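Local coordinates for nidogen (Mus musculus, PDB 1NPE), which probably links laminin to other basement-membrane components, using its six-bladed YWTD beta-propeller domain to bind laminin, at residues A[216-224]-A[231-239]; A[174-183]-A[193-203]. All coordinates share one frame; numbering follows the deposited sequence.

Interaction 1: A[216-224]-A[231-239]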
ATOM      1  N   SER A 216      15.840  -6.247   5.955  1.00 23.97           N
ATOM      2  CA  SER A 216      17.281  -6.388   6.045  1.00 27.04           C
ATOM      3  C   SER A 216      17.753  -7.567   6.874  1.00 29.21           C
ATOM      4  O   SER A 216      17.032  -8.085   7.729  1.00 27.92           O
ATOM      5  CB  SER A 216      17.917  -5.091   6.565  1.00 26.74           C
ATOM      6  OG  SER A 216      17.456  -4.754   7.866  1.00 29.42           O
ATOM      7  N   TYR A 217      18.966  -8.009   6.556  1.00 32.23           N
ATOM      8  CA  TYR A 217      19.628  -9.100   7.251  1.00 35.32           C
ATOM      9  C   TYR A 217      21.112  -8.746   7.257  1.00 37.26           C
ATOM     10  O   TYR A 217      21.846  -9.074   6.317  1.00 36.93           O
ATOM     11  CB  TYR A 217      19.397 -10.444   6.546  1.00 36.53           C
ATOM     12  CG  TYR A 217      19.832 -11.624   7.387  1.00 38.59           C
ATOM     13  CD1 TYR A 217      19.383 -11.761   8.701  1.00 38.88           C
ATOM     14  CD2 TYR A 217      20.741 -12.563   6.900  1.00 40.17           C
ATOM     15  CE1 TYR A 217      19.832 -12.793   9.514  1.00 39.36           C
ATOM     16  CE2 TYR A 217      21.200 -13.610   7.713  1.00 40.56           C
ATOM     17  CZ  TYR A 217      20.740 -13.711   9.021  1.00 39.47           C
ATOM     18  OH  TYR A 217      21.205 -14.710   9.853  1.00 41.26           O
ATOM     19  N   GLY A 218      21.520  -8.013   8.292  1.00 38.87           N
ATOM     20  CA  GLY A 218      22.903  -7.594   8.432  1.00 40.81           C
ATOM     21  C   GLY A 218      23.286  -6.473   7.482  1.00 42.13           C
ATOM     22  O   GLY A 218      22.713  -5.377   7.521  1.00 43.40           O
ATOM     23  N   LYS A 219      24.264  -6.759   6.627  1.00 41.94           N
ATOM     24  CA  LYS A 219      24.761  -5.803   5.637  1.00 41.35           C
ATOM     25  C   LYS A 219      23.951  -5.833   4.329  1.00 39.60           C
ATOM     26  O   LYS A 219      24.070  -4.932   3.496  1.00 39.73           O
ATOM     27  CB  LYS A 219      26.240  -6.093   5.337  1.00 42.11           C
ATOM     28  CG  LYS A 219      26.542  -7.578   5.100  1.00 43.31           C
ATOM     29  CD  LYS A 219      27.956  -7.811   4.576  1.00 45.33           C
ATOM     30  CE  LYS A 219      29.027  -7.315   5.543  1.00 45.25           C
ATOM     31  NZ  LYS A 219      30.399  -7.430   4.947  1.00 45.59           N
ATOM     32  N   ASN A 220      23.130  -6.869   4.162  1.00 36.89           N
ATOM     33  CA  ASN A 220      22.314  -7.036   2.958  1.00 34.28           C
ATOM     34  C   ASN A 220      20.872  -6.531   3.032  1.00 30.80           C
ATOM     35  O   ASN A 220      20.197  -6.658   4.056  1.00 29.35           O
ATOM     36  CB  ASN A 220      22.288  -8.512   2.541  1.00 35.85           C
ATOM     37  CG  ASN A 220      23.454  -8.902   1.651  1.00 36.76           C
ATOM     38  OD1 ASN A 220      24.433  -8.170   1.525  1.00 39.76           O
ATOM     39  ND2 ASN A 220      23.344 -10.066   1.018  1.00 38.04           N
ATOM     40  N   LEU A 221      20.408  -5.960   1.927  1.00 26.88           N
ATOM     41  CA  LEU A 221      19.033  -5.485   1.822  1.00 24.34           C
ATOM     42  C   LEU A 221      18.319  -6.377   0.823  1.00 22.37           C
ATOM     43  O   LEU A 221      18.900  -6.781  -0.179  1.00 20.20           O
ATOM     44  CB  LEU A 221      18.967  -4.039   1.310  1.00 23.28           C
ATOM     45  CG  LEU A 221      19.401  -2.895   2.221  1.00 23.74           C
ATOM     46  CD1 LEU A 221      19.118  -1.576   1.510  1.00 23.53           C
ATOM     47  CD2 LEU A 221      18.665  -2.956   3.554  1.00 21.44           C
ATOM     48  N   TYR A 222      17.067  -6.703   1.109  1.00 20.64           N
ATOM     49  CA  TYR A 222      16.282  -7.525   0.200  1.00 19.01           C
ATOM     50  C   TYR A 222      15.006  -6.758  -0.101  1.00 17.16           C
ATOM     51  O   TYR A 222      14.226  -6.464   0.810  1.00 16.20           O
ATOM     52  CB  TYR A 222      15.940  -8.877   0.832  1.00 20.03           C
ATOM     53  CG  TYR A 222      17.144  -9.722   1.163  1.00 20.44           C
ATOM     54  CD1 TYR A 222      17.766  -9.621   2.405  1.00 20.02           C
ATOM     55  CD2 TYR A 222      17.672 -10.615   0.229  1.00 19.66           C
ATOM     56  CE1 TYR A 222      18.885 -10.385   2.713  1.00 20.84           C
ATOM     57  CE2 TYR A 222      18.796 -11.384   0.526  1.00 20.62           C
ATOM     58  CZ  TYR A 222      19.394 -11.262   1.769  1.00 21.41           C
ATOM     59  OH  TYR A 222      20.506 -12.009   2.070  1.00 24.91           O
ATOM     60  N   TYR A 223      14.814  -6.401  -1.368  1.00 14.39           N
ATOM     61  CA  TYR A 223      13.616  -5.675  -1.753  1.00 13.79           C
ATOM     62  C   TYR A 223      12.833  -6.320  -2.894  1.00 13.37           C
ATOM     63  O   TYR A 223      13.383  -7.074  -3.699  1.00 12.02           O
ATOM     64  CB  TYR A 223      13.942  -4.207  -2.077  1.00 11.30           C
ATOM     65  CG  TYR A 223      14.691  -3.952  -3.366  1.00 12.12           C
ATOM     66  CD1 TYR A 223      14.004  -3.704  -4.557  1.00 12.58           C
ATOM     67  CD2 TYR A 223      16.085  -3.887  -3.387  1.00 13.72           C
ATOM     68  CE1 TYR A 223      14.687  -3.390  -5.736  1.00 13.00           C
ATOM     69  CE2 TYR A 223      16.779  -3.578  -4.557  1.00 12.94           C
ATOM     70  CZ  TYR A 223      16.071  -3.327  -5.725  1.00 13.40           C
ATOM     71  OH  TYR A 223      16.748  -2.993  -6.873  1.00 15.60           O
ATOM     72  N   THR A 224      11.533  -6.034  -2.932  1.00 14.34           N
ATOM     73  CA  THR A 224      10.660  -6.548  -3.980  1.00 13.45           C
ATOM     74  C   THR A 224      10.513  -5.449  -5.018  1.00 14.58           C
ATOM     75  O   THR A 224      10.357  -4.274  -4.668  1.00 15.43           O
ATOM     76  CB  THR A 224       9.278  -6.937  -3.433  1.00 14.56           C
ATOM     77  OG1 THR A 224       8.659  -5.796  -2.824  1.00 13.24           O
ATOM     78  CG2 THR A 224       9.415  -8.071  -2.412  1.00 10.75           C
ATOM     79  N   VAL A 231      12.905 -10.512  -6.391  1.00 17.28           N
ATOM     80  CA  VAL A 231      13.401 -10.139  -5.076  1.00 19.74           C
ATOM     81  C   VAL A 231      14.884  -9.854  -5.314  1.00 20.22           C
ATOM     82  O   VAL A 231      15.620 -10.713  -5.802  1.00 21.07           O
ATOM     83  CB  VAL A 231      13.246 -11.277  -4.048  1.00 19.71           C
ATOM     84  CG1 VAL A 231      13.890 -10.877  -2.728  1.00 17.70           C
ATOM     85  CG2 VAL A 231      11.768 -11.614  -3.848  1.00 18.00           C
ATOM     86  N   ILE A 232      15.313  -8.642  -4.989  1.00 18.85           N
ATOM     87  CA  ILE A 232      16.693  -8.252  -5.213  1.00 19.29           C
ATOM     88  C   ILE A 232      17.471  -8.066  -3.918  1.00 20.34           C
ATOM     89  O   ILE A 232      17.011  -7.391  -3.003  1.00 21.97           O
ATOM     90  CB  ILE A 232      16.765  -6.954  -6.062  1.00 17.22           C
ATOM     91  CG1 ILE A 232      15.993  -7.134  -7.374  1.00 15.88           C
ATOM     92  CG2 ILE A 232      18.210  -6.589  -6.351  1.00 19.61           C
ATOM     93  CD1 ILE A 232      15.919  -5.893  -8.232  1.00 14.20           C
ATOM     94  N   ALA A 233      18.642  -8.695  -3.846  1.00 22.66           N
ATOM     95  CA  ALA A 233      19.523  -8.596  -2.684  1.00 25.22           C
ATOM     96  C   ALA A 233      20.635  -7.590  -2.986  1.00 26.94           C
ATOM     97  O   ALA A 233      21.355  -7.726  -3.979  1.00 26.93           O
ATOM     98  CB  ALA A 233      20.119  -9.963  -2.356  1.00 22.59           C
ATOM     99  N   MET A 234      20.768  -6.579  -2.135  1.00 30.96           N
ATOM    100  CA  MET A 234      21.786  -5.548  -2.323  1.00 35.70           C
ATOM    101  C   MET A 234      22.648  -5.388  -1.076  1.00 36.95           C
ATOM    102  O   MET A 234      22.155  -5.493   0.047  1.00 37.50           O
ATOM    103  CB  MET A 234      21.125  -4.202  -2.662  1.00 38.88           C
ATOM    104  CG  MET A 234      20.359  -4.166  -3.986  1.00 43.28           C
ATOM    105  SD  MET A 234      21.408  -4.051  -5.466  1.00 52.47           S
ATOM    106  CE  MET A 234      20.275  -3.202  -6.646  1.00 51.47           C
ATOM    107  N   ASP A 235      23.942  -5.157  -1.283  1.00 39.56           N
ATOM    108  CA  ASP A 235      24.887  -4.959  -0.181  1.00 41.04           C
ATOM    109  C   ASP A 235      25.047  -3.453   0.030  1.00 41.48           C
ATOM    110  O   ASP A 235      25.356  -2.715  -0.910  1.00 41.18           O
ATOM    111  CB  ASP A 235      26.239  -5.597  -0.519  1.00 42.58           C
ATOM    112  CG  ASP A 235      27.211  -5.612   0.662  1.00 44.68           C
ATOM    113  OD1 ASP A 235      27.118  -4.756   1.572  1.00 44.97           O
ATOM    114  OD2 ASP A 235      28.097  -6.495   0.665  1.00 46.06           O
ATOM    115  N   LEU A 236      24.840  -3.014   1.269  1.00 42.27           N
ATOM    116  CA  LEU A 236      24.927  -1.602   1.638  1.00 42.90           C
ATOM    117  C   LEU A 236      26.237  -0.914   1.256  1.00 43.36           C
ATOM    118  O   LEU A 236      26.261  -0.060   0.364  1.00 42.29           O
ATOM    119  CB  LEU A 236      24.704  -1.429   3.148  1.00 43.11           C
ATOM    120  CG  LEU A 236      23.341  -1.703   3.794  1.00 42.42           C
ATOM    121  CD1 LEU A 236      23.416  -1.269   5.245  1.00 42.84           C
ATOM    122  CD2 LEU A 236      22.257  -0.918   3.098  1.00 42.87           C
ATOM    123  N   ALA A 237      27.317  -1.307   1.929  1.00 44.13           N
ATOM    124  CA  ALA A 237      28.646  -0.737   1.726  1.00 45.57           C
ATOM    125  C   ALA A 237      29.153  -0.720   0.283  1.00 46.61           C
ATOM    126  O   ALA A 237      29.265   0.351  -0.325  1.00 47.46           O
ATOM    127  CB  ALA A 237      29.640  -1.434   2.624  1.00 45.74           C
ATOM    128  N   ILE A 238      29.447  -1.892  -0.273  1.00 46.29           N
ATOM    129  CA  ILE A 238      29.956  -1.957  -1.641  1.00 45.82           C
ATOM    130  C   ILE A 238      28.964  -1.490  -2.710  1.00 45.97           C
ATOM    131  O   ILE A 238      29.340  -1.323  -3.873  1.00 46.24           O
ATOM    132  CB  ILE A 238      30.460  -3.377  -1.984  1.00 45.92           C
ATOM    133  CG1 ILE A 238      29.297  -4.370  -1.965  1.00 45.58           C
ATOM    134  CG2 ILE A 238      31.563  -3.795  -1.005  1.00 44.93           C
ATOM    135  CD1 ILE A 238      29.697  -5.770  -2.351  1.00 44.78           C
ATOM    136  N   SER A 239      27.717  -1.249  -2.300  1.00 45.76           N
ATOM    137  CA  SER A 239      26.656  -0.788  -3.196  1.00 45.83           C
ATOM    138  C   SER A 239      26.543  -1.631  -4.468  1.00 45.19           C
ATOM    139  O   SER A 239      26.414  -1.108  -5.581  1.00 47.29           O
ATOM    140  CB  SER A 239      26.870   0.688  -3.551  1.00 47.10           C
ATOM    141  OG  SER A 239      26.843   1.505  -2.396  1.00 47.83           O
TER
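Tyr-223 lays its ring over Ile-232, the residue paired with it on the neighbouring antiparallel strand. CB leaves the strand on the face that also carries Leu-221 and Met-234, and chi1 of 72° sets CG between the backbone N and the carbonyl carbon, which folds the ring across to the partner strand. From there CD2 comes within 3.6 Å of Ile-232 O, and CE2 meets Met-234 CG, which lies in plane at the ring edge. Ile-232 CB stands beneath one face, 3.9 Å from the ring centroid and 21° off the normal, a CH-pi contact displaced toward the rim. Further out, CE1 and CZ pack on Ile-232 CD1, CZ at 3.6 Å, since the two side chains run side by side in the same direction. At the tip, Tyr-223 OH touches Ile-232 CD1 at 3.3 Å. The same hydroxyl meets the methyl CE of Met-234, whose chain bends at chi2.

Backbone bonds run both ways in the pairs Leu-221/Met-234 and Tyr-223/Ile-232, and Leu-236 N extends the series to Lys-219 O at 3.0 Å, almost straight. Beyond them Leu-236 CD2 meets Leu-221 CD1 at 3.6 Å, the two side chains crossing at about a right angle. On the opposite face, with Asn-220 and Thr-224, Ala-233 CB packs on Tyr-222 CE2.

The hairpin forms the middle of a four-stranded propeller blade, flanked by strands 211-217 and 240-245. Tyr-223 also packs on Pro-211, Val-214 and Leu-208, whereas Tyr-222, Thr-224 and Val-231 rest on Ile-256 of strand 256-259 in the adjoining sheet.

Interaction 2: A[174-183]-A[193-203]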
ATOM      1  N   PHE A 174      14.828  -1.365   9.538  1.00 14.48           N
ATOM      2  CA  PHE A 174      15.774  -0.902  10.540  1.00 18.37           C
ATOM      3  C   PHE A 174      16.690  -2.011  11.019  1.00 20.53           C
ATOM      4  O   PHE A 174      16.230  -3.097  11.363  1.00 22.17           O
ATOM      5  CB  PHE A 174      15.040  -0.292  11.740  1.00 17.49           C
ATOM      6  CG  PHE A 174      15.955   0.370  12.738  1.00 19.45           C
ATOM      7  CD1 PHE A 174      16.383   1.680  12.545  1.00 19.30           C
ATOM      8  CD2 PHE A 174      16.387  -0.315  13.872  1.00 18.70           C
ATOM      9  CE1 PHE A 174      17.231   2.300  13.468  1.00 20.46           C
ATOM     10  CE2 PHE A 174      17.231   0.296  14.795  1.00 20.06           C
ATOM     11  CZ  PHE A 174      17.654   1.606  14.596  1.00 18.67           C
ATOM     12  N   ASP A 175      17.988  -1.724  11.035  1.00 24.82           N
ATOM     13  CA  ASP A 175      18.990  -2.681  11.490  1.00 28.86           C
ATOM     14  C   ASP A 175      19.557  -2.178  12.813  1.00 31.33           C
ATOM     15  O   ASP A 175      20.299  -1.192  12.850  1.00 30.79           O
ATOM     16  CB  ASP A 175      20.104  -2.828  10.452  1.00 30.32           C
ATOM     17  CG  ASP A 175      21.058  -3.956  10.785  1.00 31.68           C
ATOM     18  OD1 ASP A 175      22.124  -3.690  11.378  1.00 31.92           O
ATOM     19  OD2 ASP A 175      20.730  -5.115  10.460  1.00 35.52           O
ATOM     20  N   ALA A 176      19.192  -2.869  13.891  1.00 35.32           N
ATOM     21  CA  ALA A 176      19.602  -2.521  15.254  1.00 37.80           C
ATOM     22  C   ALA A 176      21.103  -2.379  15.518  1.00 39.81           C
ATOM     23  O   ALA A 176      21.519  -1.454  16.228  1.00 40.71           O
ATOM     24  CB  ALA A 176      18.986  -3.498  16.245  1.00 37.56           C
ATOM     25  N   PHE A 177      21.914  -3.274  14.954  1.00 40.43           N
ATOM     26  CA  PHE A 177      23.356  -3.200  15.183  1.00 42.03           C
ATOM     27  C   PHE A 177      23.985  -1.940  14.611  1.00 41.34           C
ATOM     28  O   PHE A 177      24.679  -1.207  15.322  1.00 43.37           O
ATOM     29  CB  PHE A 177      24.092  -4.424  14.622  1.00 43.70           C
ATOM     30  CG  PHE A 177      25.560  -4.468  14.997  1.00 45.62           C
ATOM     31  CD1 PHE A 177      25.956  -4.886  16.272  1.00 45.84           C
ATOM     32  CD2 PHE A 177      26.541  -4.072  14.087  1.00 46.35           C
ATOM     33  CE1 PHE A 177      27.304  -4.907  16.635  1.00 45.77           C
ATOM     34  CE2 PHE A 177      27.898  -4.089  14.440  1.00 46.56           C
ATOM     35  CZ  PHE A 177      28.277  -4.508  15.718  1.00 46.51           C
ATOM     36  N   SER A 178      23.771  -1.713  13.320  1.00 39.06           N
ATOM     37  CA  SER A 178      24.330  -0.545  12.661  1.00 37.21           C
ATOM     38  C   SER A 178      23.539   0.744  12.901  1.00 35.66           C
ATOM     39  O   SER A 178      23.959   1.815  12.449  1.00 35.24           O
ATOM     40  CB  SER A 178      24.490  -0.816  11.156  1.00 38.23           C
ATOM     41  OG  SER A 178      23.295  -1.317  10.580  1.00 39.13           O
ATOM     42  N   SER A 179      22.443   0.655  13.664  1.00 33.03           N
ATOM     43  CA  SER A 179      21.580   1.815  13.934  1.00 31.67           C
ATOM     44  C   SER A 179      21.291   2.512  12.603  1.00 30.07           C
ATOM     45  O   SER A 179      21.432   3.732  12.463  1.00 28.27           O
ATOM     46  CB  SER A 179      22.241   2.783  14.922  1.00 32.17           C
ATOM     47  OG  SER A 179      22.107   2.322  16.256  1.00 34.18           O
ATOM     48  N   GLN A 180      20.891   1.703  11.625  1.00 27.36           N
ATOM     49  CA  GLN A 180      20.629   2.183  10.284  1.00 23.82           C
ATOM     50  C   GLN A 180      19.192   1.970   9.824  1.00 20.62           C
ATOM     51  O   GLN A 180      18.658   0.855   9.864  1.00 16.70           O
ATOM     52  CB  GLN A 180      21.591   1.481   9.319  1.00 27.93           C
ATOM     53  CG  GLN A 180      22.129   2.337   8.184  1.00 34.47           C
ATOM     54  CD  GLN A 180      23.137   3.384   8.638  1.00 37.24           C
ATOM     55  OE1 GLN A 180      23.597   4.200   7.835  1.00 41.36           O
ATOM     56  NE2 GLN A 180      23.486   3.368   9.922  1.00 38.72           N
ATOM     57  N   LEU A 181      18.566   3.066   9.414  1.00 17.98           N
ATOM     58  CA  LEU A 181      17.213   3.035   8.889  1.00 15.95           C
ATOM     59  C   LEU A 181      17.340   3.213   7.375  1.00 15.17           C
ATOM     60  O   LEU A 181      17.863   4.215   6.896  1.00 14.18           O
ATOM     61  CB  LEU A 181      16.368   4.164   9.480  1.00 12.63           C
ATOM     62  CG  LEU A 181      14.921   4.258   8.983  1.00 12.34           C
ATOM     63  CD1 LEU A 181      14.142   3.025   9.415  1.00 12.86           C
ATOM     64  CD2 LEU A 181      14.250   5.519   9.511  1.00 14.48           C
ATOM     65  N   CYS A 182      16.887   2.223   6.626  1.00 13.52           N
ATOM     66  CA  CYS A 182      16.955   2.294   5.180  1.00 12.61           C
ATOM     67  C   CYS A 182      15.568   2.202   4.565  1.00 11.92           C
ATOM     68  O   CYS A 182      14.697   1.527   5.093  1.00 13.41           O
ATOM     69  CB  CYS A 182      17.800   1.148   4.635  1.00 13.99           C
ATOM     70  SG  CYS A 182      19.459   0.980   5.358  1.00 16.37           S
ATOM     71  N   TRP A 183      15.371   2.888   3.447  1.00 10.50           N
ATOM     72  CA  TRP A 183      14.102   2.841   2.740  1.00 11.06           C
ATOM     73  C   TRP A 183      14.380   2.691   1.256  1.00 11.60           C
ATOM     74  O   TRP A 183      15.509   2.896   0.817  1.00 11.16           O
ATOM     75  CB  TRP A 183      13.262   4.099   3.009  1.00  9.99           C
ATOM     76  CG  TRP A 183      13.826   5.380   2.487  1.00 11.54           C
ATOM     77  CD1 TRP A 183      13.695   5.881   1.219  1.00 11.42           C
ATOM     78  CD2 TRP A 183      14.558   6.363   3.232  1.00 10.83           C
ATOM     79  NE1 TRP A 183      14.295   7.114   1.134  1.00 12.59           N
ATOM     80  CE2 TRP A 183      14.832   7.436   2.354  1.00 10.90           C
ATOM     81  CE3 TRP A 183      15.005   6.442   4.559  1.00 12.21           C
ATOM     82  CZ2 TRP A 183      15.529   8.579   2.757  1.00 12.42           C
ATOM     83  CZ3 TRP A 183      15.700   7.581   4.962  1.00 14.55           C
ATOM     84  CH2 TRP A 183      15.954   8.635   4.060  1.00 15.01           C
ATOM     85  N   CYS A 193      19.880   5.017   3.362  1.00 20.36           N
ATOM     86  CA  CYS A 193      20.042   4.624   4.750  1.00 20.82           C
ATOM     87  C   CYS A 193      20.493   5.833   5.533  1.00 22.25           C
ATOM     88  O   CYS A 193      21.175   6.714   5.001  1.00 20.83           O
ATOM     89  CB  CYS A 193      21.083   3.517   4.901  1.00 20.81           C
ATOM     90  SG  CYS A 193      20.682   1.963   4.051  1.00 22.24           S
ATOM     91  N   LEU A 194      20.146   5.843   6.813  1.00 22.47           N
ATOM     92  CA  LEU A 194      20.502   6.941   7.684  1.00 24.28           C
ATOM     93  C   LEU A 194      20.473   6.489   9.136  1.00 25.04           C
ATOM     94  O   LEU A 194      19.866   5.468   9.461  1.00 25.05           O
ATOM     95  CB  LEU A 194      19.526   8.102   7.420  1.00 24.53           C
ATOM     96  CG  LEU A 194      18.548   8.810   8.375  1.00 26.25           C
ATOM     97  CD1 LEU A 194      17.561   9.561   7.488  1.00 21.15           C
ATOM     98  CD2 LEU A 194      17.777   7.884   9.305  1.00 24.10           C
ATOM     99  N   ASN A 195      21.208   7.201   9.985  1.00 26.66           N
ATOM    100  CA  ASN A 195      21.221   6.916  11.415  1.00 26.87           C
ATOM    101  C   ASN A 195      20.248   7.947  11.980  1.00 27.00           C
ATOM    102  O   ASN A 195      20.438   9.143  11.793  1.00 27.26           O
ATOM    103  CB  ASN A 195      22.617   7.124  12.007  1.00 27.87           C
ATOM    104  CG  ASN A 195      22.676   6.809  13.503  1.00 30.71           C
ATOM    105  OD1 ASN A 195      21.783   7.189  14.270  1.00 27.88           O
ATOM    106  ND2 ASN A 195      23.728   6.106  13.919  1.00 29.16           N
ATOM    107  N   PRO A 196      19.166   7.496  12.637  1.00 28.33           N
ATOM    108  CA  PRO A 196      18.163   8.401  13.216  1.00 28.15           C
ATOM    109  C   PRO A 196      18.731   9.497  14.127  1.00 28.89           C
ATOM    110  O   PRO A 196      18.095  10.539  14.323  1.00 30.01           O
ATOM    111  CB  PRO A 196      17.244   7.444  13.970  1.00 28.31           C
ATOM    112  CG  PRO A 196      17.288   6.218  13.119  1.00 27.26           C
ATOM    113  CD  PRO A 196      18.773   6.091  12.843  1.00 27.95           C
ATOM    114  N   ALA A 197      19.927   9.262  14.667  1.00 29.18           N
ATOM    115  CA  ALA A 197      20.595  10.228  15.538  1.00 31.57           C
ATOM    116  C   ALA A 197      21.177  11.385  14.722  1.00 33.00           C
ATOM    117  O   ALA A 197      21.166  12.534  15.170  1.00 33.17           O
ATOM    118  CB  ALA A 197      21.693   9.542  16.345  1.00 31.02           C
ATOM    119  N   GLN A 198      21.703  11.062  13.537  1.00 33.94           N
ATOM    120  CA  GLN A 198      22.281  12.039  12.610  1.00 33.93           C
ATOM    121  C   GLN A 198      21.513  11.870  11.298  1.00 32.83           C
ATOM    122  O   GLN A 198      22.058  11.383  10.304  1.00 32.16           O
ATOM    123  CB  GLN A 198      23.759  11.735  12.358  1.00 37.53           C
ATOM    124  CG  GLN A 198      24.614  11.534  13.599  1.00 42.75           C
ATOM    125  CD  GLN A 198      26.004  11.017  13.252  1.00 46.06           C
ATOM    126  OE1 GLN A 198      26.876  11.777  12.816  1.00 46.71           O
ATOM    127  NE2 GLN A 198      26.209   9.709  13.420  1.00 46.14           N
ATOM    128  N   PRO A 199      20.249  12.328  11.264  1.00 32.23           N
ATOM    129  CA  PRO A 199      19.350  12.243  10.103  1.00 31.15           C
ATOM    130  C   PRO A 199      19.852  12.874   8.798  1.00 30.51           C
ATOM    131  O   PRO A 199      19.476  12.430   7.710  1.00 28.62           O
ATOM    132  CB  PRO A 199      18.084  12.964  10.594  1.00 31.40           C
ATOM    133  CG  PRO A 199      18.200  12.956  12.092  1.00 32.83           C
ATOM    134  CD  PRO A 199      19.657  13.183  12.307  1.00 31.28           C
ATOM    135  N   GLY A 200      20.674  13.916   8.915  1.00 29.56           N
ATOM    136  CA  GLY A 200      21.187  14.614   7.746  1.00 28.12           C
ATOM    137  C   GLY A 200      22.070  13.847   6.774  1.00 27.46           C
ATOM    138  O   GLY A 200      22.073  14.150   5.582  1.00 27.85           O
ATOM    139  N   ARG A 201      22.815  12.862   7.268  1.00 26.21           N
ATOM    140  CA  ARG A 201      23.710  12.079   6.419  1.00 26.98           C
ATOM    141  C   ARG A 201      23.063  10.807   5.851  1.00 26.16           C
ATOM    142  O   ARG A 201      22.848   9.830   6.565  1.00 26.55           O
ATOM    143  CB  ARG A 201      24.978  11.720   7.194  1.00 29.14           C
ATOM    144  CG  ARG A 201      26.131  11.247   6.327  1.00 34.90           C
ATOM    145  CD  ARG A 201      27.299  10.781   7.184  1.00 39.15           C
ATOM    146  NE  ARG A 201      28.585  11.051   6.548  1.00 43.74           N
ATOM    147  CZ  ARG A 201      29.383  10.121   6.033  1.00 45.49           C
ATOM    148  NH1 ARG A 201      29.033   8.841   6.082  1.00 46.47           N
ATOM    149  NH2 ARG A 201      30.518  10.478   5.444  1.00 46.87           N
ATOM    150  N   ARG A 202      22.815  10.806   4.546  1.00 25.72           N
ATOM    151  CA  ARG A 202      22.194   9.667   3.887  1.00 25.09           C
ATOM    152  C   ARG A 202      23.081   8.916   2.889  1.00 25.70           C
ATOM    153  O   ARG A 202      23.593   9.510   1.937  1.00 26.47           O
ATOM    154  CB  ARG A 202      20.951  10.113   3.122  1.00 23.98           C
ATOM    155  CG  ARG A 202      19.898  10.868   3.890  1.00 21.12           C
ATOM    156  CD  ARG A 202      18.677  10.899   3.002  1.00 22.88           C
ATOM    157  NE  ARG A 202      17.741  11.961   3.314  1.00 24.38           N
ATOM    158  CZ  ARG A 202      16.809  12.393   2.475  1.00 22.00           C
ATOM    159  NH1 ARG A 202      16.686  11.854   1.266  1.00 21.26           N
ATOM    160  NH2 ARG A 202      15.998  13.369   2.849  1.00 25.39           N
ATOM    161  N   LYS A 203      23.227   7.607   3.093  1.00 25.86           N
ATOM    162  CA  LYS A 203      23.983   6.754   2.177  1.00 27.24           C
ATOM    163  C   LYS A 203      22.979   6.452   1.083  1.00 27.87           C
ATOM    164  O   LYS A 203      21.819   6.170   1.385  1.00 28.78           O
ATOM    165  CB  LYS A 203      24.315   5.410   2.813  1.00 29.91           C
ATOM    166  CG  LYS A 203      25.529   5.314   3.698  1.00 35.43           C
ATOM    167  CD  LYS A 203      25.690   3.833   4.061  1.00 39.57           C
ATOM    168  CE  LYS A 203      26.824   3.570   5.034  1.00 41.81           C
ATOM    169  NZ  LYS A 203      26.767   2.162   5.518  1.00 43.96           N
TER
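Cys-182 and Cys-193 face each other as a non-hydrogen-bonded antiparallel pair and are joined by a disulfide, with chi3 of 105°. Each SG lies beside its own backbone N, anti to the carbonyl carbon, which brings the two sulfurs together on one face of the sheet. Gln-180, bent at chi2, lays CG against Cys-193 CB at 3.6 Å. In the next pair Leu-181 N gives a straight bond to Leu-194 O of 2.7 Å, while the return bond from Leu-194 N is bent.

Leu-194 has an unusual chi1 of 120°, away from any staggered position; it sends CD1 to the edge of the Trp-183 ring, 3.7 Å from CZ3, and CD2 toward Leu-181 CB. Trp-183 CZ2 in turn lies over one face of the Arg-202 guanidinium, whose NH1 forms a salt bridge with Glu-192 and whose NH2 bonds Asp-164 O.

Asn-195 rests its CG on Ser-179 O at 3.5 Å, and its OD1 accepts from Ala-197 N at 2.8 Å, an Asx turn. With an alanine here, Ala-197 N would probably be left without that acceptor and the turn freer to move. Pro-196 CG then reaches the edge of the Phe-174 ring, 3.9 Å from CE1. This is a disulfide-clamped beta hairpin, the second and third strands of a four-stranded blade in the YWTD propeller.

How the interactions relate
Both interactions join the second and third strands of a propeller blade, and the two blades follow one another in the chain, strand 201-206 leading into strand 211-217. They meet where Leu-236 of interaction 1 packs CD2 against Cys-193 SG of interaction 2, 3.4 Å away, placing the disulfide at the boundary between blades. Interaction 1 is mostly buried and relies on five backbone bonds with aromatic and aliphatic packing. Interaction 2 is only partly buried: two backbone bonds are supplemented by a covalent link, and its margin is built from turns, a proline and an arginine with polar partners, as suits an end of the blade nearer solvent.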